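Local coordinates for conserved protein (PDB 3BEY), which is of unknown function but belongs to the AhpD-like carboxymuconolactone decarboxylase family and may have peroxiredoxin activity, at residues Glu59-Glu63 with Ala64-Glu68; Asn88-Ser91 with Ala92-Arg95. All blocks are in the same frame, centred on the assembly; numbering follows the deposited sequence.

Contact 1: Glu59-Glu63 with Ala64-Glu68; sequences EEALE and AGITE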
ATOM      1  N   GLU D  59       9.854  20.563   1.057  1.00 34.23           N
ATOM      2  CA  GLU D  59      10.894  21.568   1.157  1.00 37.54           C
ATOM      3  C   GLU D  59      11.289  22.138  -0.201  1.00 38.66           C
ATOM      4  O   GLU D  59      11.358  23.363  -0.371  1.00 37.93           O
ATOM      5  CB  GLU D  59      12.116  20.995   1.863  1.00 40.35           C
ATOM      6  CG  GLU D  59      12.137  21.325   3.335  1.00 44.56           C
ATOM      7  CD  GLU D  59      11.978  22.817   3.585  1.00 47.12           C
ATOM      8  OE1 GLU D  59      12.814  23.606   3.092  1.00 49.09           O
ATOM      9  OE2 GLU D  59      11.017  23.203   4.281  1.00 49.05           O
ATOM     10  N   GLU D  60      11.538  21.258  -1.169  1.00 38.14           N
ATOM     11  CA  GLU D  60      11.906  21.710  -2.505  1.00 38.21           C
ATOM     12  C   GLU D  60      10.768  22.528  -3.095  1.00 37.23           C
ATOM     13  O   GLU D  60      10.998  23.444  -3.876  1.00 38.10           O
ATOM     14  CB  GLU D  60      12.233  20.512  -3.398  1.00 38.84           C
ATOM     15  CG  GLU D  60      13.376  19.680  -2.847  1.00 42.81           C
ATOM     16  CD  GLU D  60      13.623  18.400  -3.615  1.00 44.95           C
ATOM     17  OE1 GLU D  60      12.651  17.649  -3.857  1.00 46.52           O
ATOM     18  OE2 GLU D  60      14.795  18.135  -3.959  1.00 46.70           O
ATOM     19  N   ALA D  61       9.539  22.208  -2.704  1.00 37.53           N
ATOM     20  CA  ALA D  61       8.378  22.941  -3.195  1.00 38.73           C
ATOM     21  C   ALA D  61       8.316  24.319  -2.532  1.00 38.77           C
ATOM     22  O   ALA D  61       7.928  25.310  -3.159  1.00 38.23           O
ATOM     23  CB  ALA D  61       7.099  22.158  -2.914  1.00 37.86           C
ATOM     24  N   LEU D  62       8.686  24.370  -1.256  1.00 38.81           N
ATOM     25  CA  LEU D  62       8.704  25.626  -0.513  1.00 40.32           C
ATOM     26  C   LEU D  62       9.866  26.486  -1.005  1.00 39.91           C
ATOM     27  O   LEU D  62       9.724  27.687  -1.198  1.00 38.86           O
ATOM     28  CB  LEU D  62       8.865  25.355   0.985  1.00 39.81           C
ATOM     29  CG  LEU D  62       7.620  25.352   1.866  1.00 39.27           C
ATOM     30  CD1 LEU D  62       6.416  24.916   1.070  1.00 41.45           C
ATOM     31  CD2 LEU D  62       7.854  24.431   3.056  1.00 39.89           C
ATOM     32  N   GLU D  63      11.012  25.853  -1.217  1.00 41.59           N
ATOM     33  CA  GLU D  63      12.186  26.565  -1.686  1.00 44.70           C
ATOM     34  C   GLU D  63      11.998  27.009  -3.133  1.00 45.66           C
ATOM     35  O   GLU D  63      12.825  27.742  -3.693  1.00 46.62           O
ATOM     36  CB  GLU D  63      13.419  25.675  -1.524  1.00 46.29           C
ATOM     37  CG  GLU D  63      13.591  25.224  -0.074  1.00 52.32           C
ATOM     38  CD  GLU D  63      14.837  24.400   0.172  1.00 54.36           C
ATOM     39  OE1 GLU D  63      15.058  23.412  -0.560  1.00 56.35           O
ATOM     40  OE2 GLU D  63      15.587  24.737   1.116  1.00 56.48           O
ATOM     41  N   ALA D  64      10.887  26.576  -3.724  1.00 45.00           N
ATOM     42  CA  ALA D  64      10.548  26.927  -5.098  1.00 43.95           C
ATOM     43  C   ALA D  64       9.449  27.979  -5.101  1.00 42.23           C
ATOM     44  O   ALA D  64       8.969  28.386  -6.156  1.00 41.84           O
ATOM     45  CB  ALA D  64      10.083  25.692  -5.860  1.00 45.99           C
ATOM     46  N   GLY D  65       9.032  28.397  -3.911  1.00 40.19           N
ATOM     47  CA  GLY D  65       8.019  29.427  -3.819  1.00 38.64           C
ATOM     48  C   GLY D  65       6.581  28.986  -3.709  1.00 38.75           C
ATOM     49  O   GLY D  65       5.676  29.809  -3.834  1.00 37.77           O
ATOM     50  N   ILE D  66       6.353  27.699  -3.479  1.00 39.18           N
ATOM     51  CA  ILE D  66       4.992  27.207  -3.337  1.00 39.06           C
ATOM     52  C   ILE D  66       4.598  27.295  -1.863  1.00 40.04           C
ATOM     53  O   ILE D  66       5.366  26.903  -0.986  1.00 41.74           O
ATOM     54  CB  ILE D  66       4.881  25.744  -3.841  1.00 39.10           C
ATOM     55  CG1 ILE D  66       5.269  25.692  -5.322  1.00 37.17           C
ATOM     56  CG2 ILE D  66       3.464  25.216  -3.633  1.00 35.10           C
ATOM     57  CD1 ILE D  66       5.110  24.341  -5.968  1.00 37.02           C
ATOM     58  N   THR D  67       3.407  27.819  -1.591  1.00 41.28           N
ATOM     59  CA  THR D  67       2.926  27.968  -0.217  1.00 43.56           C
ATOM     60  C   THR D  67       2.434  26.663   0.398  1.00 44.47           C
ATOM     61  O   THR D  67       2.119  25.707  -0.317  1.00 44.85           O
ATOM     62  CB  THR D  67       1.766  28.975  -0.139  1.00 45.11           C
ATOM     63  OG1 THR D  67       1.348  29.121   1.225  1.00 49.44           O
ATOM     64  CG2 THR D  67       0.589  28.487  -0.960  1.00 44.62           C
ATOM     65  N   GLU D  68       2.361  26.631   1.727  1.00 44.02           N
ATOM     66  CA  GLU D  68       1.892  25.449   2.436  1.00 44.33           C
ATOM     67  C   GLU D  68       0.407  25.263   2.153  1.00 43.06           C
ATOM     68  O   GLU D  68      -0.133  24.168   2.299  1.00 43.66           O
ATOM     69  CB  GLU D  68       2.106  25.603   3.945  1.00 47.24           C
ATOM     70  CG  GLU D  68       3.557  25.808   4.353  1.00 50.94           C
ATOM     71  CD  GLU D  68       3.733  25.930   5.857  1.00 52.73           C
ATOM     72  OE1 GLU D  68       3.065  26.795   6.464  1.00 54.78           O
ATOM     73  OE2 GLU D  68       4.541  25.166   6.432  1.00 54.30           O
TER

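Contact 2: Asn88-Ser91 with Ala92-Arg95; sequences NTAS and AIFR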
ATOM      1  N   ASN D  88     -14.049   2.025  -4.848  1.00 31.37           N
ATOM      2  CA  ASN D  88     -14.092   1.347  -6.118  1.00 30.14           C
ATOM      3  C   ASN D  88     -13.982  -0.152  -5.820  1.00 28.05           C
ATOM      4  O   ASN D  88     -14.671  -0.968  -6.426  1.00 27.22           O
ATOM      5  CB  ASN D  88     -12.948   1.827  -7.017  1.00 30.86           C
ATOM      6  CG  ASN D  88     -12.915   1.098  -8.337  1.00 32.91           C
ATOM      7  OD1 ASN D  88     -13.857   1.178  -9.127  1.00 32.15           O
ATOM      8  ND2 ASN D  88     -11.830   0.361  -8.577  1.00 34.70           N
ATOM      9  N   THR D  89     -13.121  -0.512  -4.875  1.00 25.98           N
ATOM     10  CA  THR D  89     -12.969  -1.914  -4.506  1.00 27.36           C
ATOM     11  C   THR D  89     -14.247  -2.404  -3.842  1.00 27.13           C
ATOM     12  O   THR D  89     -14.600  -3.573  -3.948  1.00 26.18           O
ATOM     13  CB  THR D  89     -11.819  -2.126  -3.506  1.00 26.88           C
ATOM     14  OG1 THR D  89     -10.576  -1.765  -4.117  1.00 28.88           O
ATOM     15  CG2 THR D  89     -11.769  -3.581  -3.061  1.00 22.69           C
ATOM     16  N   ALA D  90     -14.927  -1.489  -3.153  1.00 28.08           N
ATOM     17  CA  ALA D  90     -16.167  -1.785  -2.445  1.00 28.88           C
ATOM     18  C   ALA D  90     -17.321  -2.255  -3.341  1.00 30.41           C
ATOM     19  O   ALA D  90     -18.228  -2.955  -2.871  1.00 29.84           O
ATOM     20  CB  ALA D  90     -16.603  -0.560  -1.640  1.00 26.86           C
ATOM     21  N   SER D  91     -17.303  -1.875  -4.615  1.00 29.40           N
ATOM     22  CA  SER D  91     -18.380  -2.282  -5.505  1.00 33.40           C
ATOM     23  C   SER D  91     -18.405  -3.793  -5.674  1.00 33.67           C
ATOM     24  O   SER D  91     -19.407  -4.357  -6.120  1.00 34.21           O
ATOM     25  CB  SER D  91     -18.259  -1.589  -6.873  1.00 34.85           C
ATOM     26  OG  SER D  91     -17.133  -2.039  -7.607  1.00 37.58           O
ATOM     27  N   ALA D  92     -17.307  -4.446  -5.301  1.00 35.54           N
ATOM     28  CA  ALA D  92     -17.202  -5.904  -5.395  1.00 38.01           C
ATOM     29  C   ALA D  92     -18.143  -6.571  -4.395  1.00 39.84           C
ATOM     30  O   ALA D  92     -18.378  -7.782  -4.449  1.00 40.00           O
ATOM     31  CB  ALA D  92     -15.765  -6.345  -5.133  1.00 37.28           C
ATOM     32  N   ILE D  93     -18.669  -5.763  -3.479  1.00 41.90           N
ATOM     33  CA  ILE D  93     -19.597  -6.228  -2.466  1.00 43.29           C
ATOM     34  C   ILE D  93     -20.937  -6.542  -3.119  1.00 45.36           C
ATOM     35  O   ILE D  93     -21.519  -7.598  -2.888  1.00 46.86           O
ATOM     36  CB  ILE D  93     -19.826  -5.142  -1.386  1.00 42.95           C
ATOM     37  CG1 ILE D  93     -18.560  -4.957  -0.550  1.00 42.11           C
ATOM     38  CG2 ILE D  93     -21.000  -5.515  -0.495  1.00 43.58           C
ATOM     39  CD1 ILE D  93     -18.670  -3.806   0.436  1.00 40.02           C
ATOM     40  N   PHE D  94     -21.409  -5.624  -3.953  1.00 47.14           N
ATOM     41  CA  PHE D  94     -22.704  -5.778  -4.608  1.00 49.72           C
ATOM     42  C   PHE D  94     -22.739  -6.702  -5.817  1.00 51.75           C
ATOM     43  O   PHE D  94     -22.099  -6.452  -6.843  1.00 51.50           O
ATOM     44  CB  PHE D  94     -23.236  -4.405  -5.005  1.00 47.65           C
ATOM     45  CG  PHE D  94     -23.036  -3.368  -3.946  1.00 47.65           C
ATOM     46  CD1 PHE D  94     -21.892  -2.572  -3.941  1.00 47.31           C
ATOM     47  CD2 PHE D  94     -23.970  -3.210  -2.927  1.00 47.40           C
ATOM     48  CE1 PHE D  94     -21.681  -1.635  -2.927  1.00 48.35           C
ATOM     49  CE2 PHE D  94     -23.768  -2.275  -1.910  1.00 48.29           C
ATOM     50  CZ  PHE D  94     -22.623  -1.486  -1.912  1.00 48.28           C
ATOM     51  N   ARG D  95     -23.519  -7.768  -5.678  1.00 54.41           N
ATOM     52  CA  ARG D  95     -23.690  -8.758  -6.732  1.00 56.20           C
ATOM     53  C   ARG D  95     -25.145  -8.741  -7.188  1.00 55.82           C
ATOM     54  O   ARG D  95     -26.000  -8.337  -6.372  1.00 55.60           O
ATOM     55  CB  ARG D  95     -23.314 -10.148  -6.201  1.00 57.45           C
ATOM     56  CG  ARG D  95     -23.689 -10.377  -4.731  1.00 57.55           C
ATOM     57  CD  ARG D  95     -23.362 -11.796  -4.257  1.00 58.16           C
ATOM     58  NE  ARG D  95     -21.996 -12.221  -4.572  1.00 59.08           N
ATOM     59  CZ  ARG D  95     -20.883 -11.635  -4.125  1.00 59.59           C
ATOM     60  NH1 ARG D  95     -20.939 -10.572  -3.330  1.00 57.37           N
ATOM     61  NH2 ARG D  95     -19.701 -12.124  -4.478  1.00 59.69           N
TER

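Contact 1: Glu59-Glu63 with Ala64-Glu68
Ala61 and Ile66 face each other across the C-terminal end of helix 51-62, with CB of Ala61 4.2 Å from CD1 of Ile66. The isoleucine lies alongside the Ala61 carbonyl: with CG1 beside its own backbone N (chi1 -60°), that carbon comes to 3.4 Å from Ala61 O, and the branch approaches the methyl of Ala61. The same carbonyl receives Ile66 N at 2.9 Å, in a bond bent to 154° at the hydrogen but only moderately tilted from the carbonyl plane; a weak bond from Ala64 N also reaches Ala61 O. Gly65 N bonds to Leu62 O at 2.9 Å, approaching from well above that carbonyl's plane and closing the type I turn from Leu62 to Gly65. Gly65 has a positive phi, where a CB would press on the carbonyl oxygen of Ala64. The methyl of Ala64 lies 3.1 Å from Glu60 O. Leu62 sends CD1 toward Ile66 O, but its chi2 of 30° is close to eclipsed, so the modelled closeness is doubtful; CD1 also lies 4.4 Å from CG of Glu68. The carboxylate of Glu60 has its partners elsewhere, in salt bridges with Arg27 and Arg56. Leu38 and Leu39 of helix 34-47, with Leu71 of helix 68-90, pack on Ile66. Two bonds back into the last helical turn, a positive-phi glycine and an apolar pair bracketing the turn define a Schellman motif, followed directly by Thr67 as N-cap of helix 68-90.

Contact 2: Asn88-Ser91 with Ala92-Arg95
A type I beta turn from Ala90 to Ile93 lies at the C-terminal end of the long helix 68-90, and its closing bond runs from Ile93 N to Ala90 O at 2.9 Å. Just before it, Ala92 N bonds to Thr89 O at 3.1 Å. Both are i to i+3 bonds, and each donor lies well above the plane of its carbonyl; the next bond in the series, Phe94 N to Ser91 O, is weak. Ile93 packs its CG1 alongside the carbonyl of Ala90, 3.1 Å from Ala90 O, and its CD1 is 4.4 Å from CB of Ala90. Ser91 folds its hydroxyl back along the helix: chi1 of 68° sets OG between the backbone N and carbonyl carbon, from where it donates to Asn88 O at 2.9 Å. Replacing Ser91 with an alanine would probably leave Asn88 O with little more than the weak bond from the backbone N of that residue, and the turn less firmly tied to the helix. The Phe94 ring presents its edge to Ser91, whose CA lies in the ring plane, while CB of Ile93 stands 4.1 Å above one face, offset toward the rim of the ring. Around this tail, Thr54 in helix 51-62 of a second subunit packs on Thr89 and Ile93, and Phe8 in helix 6-11 of a fourth subunit packs on Ala90.

In the fold
Along the chain, helices 6-11, 13-27 and 34-47 come first, and then helix 51-62 ends in contact 1, which turns the chain into helix 68-90. That long helix runs on to contact 2, near the C terminus. The contacts are in series: each closes a short local turn, and neither nests in nor crosses the other. Their centres lie 39 Å apart, on opposite sides of the chain's centre, and they do not touch within the subunit. The assembly brings the two regions together between copies: Glu59 pairs with Arg95 of a second subunit and Glu68 packs on its Phe94, so the tail of one copy meets the helix ends flanking the interhelical turn of another.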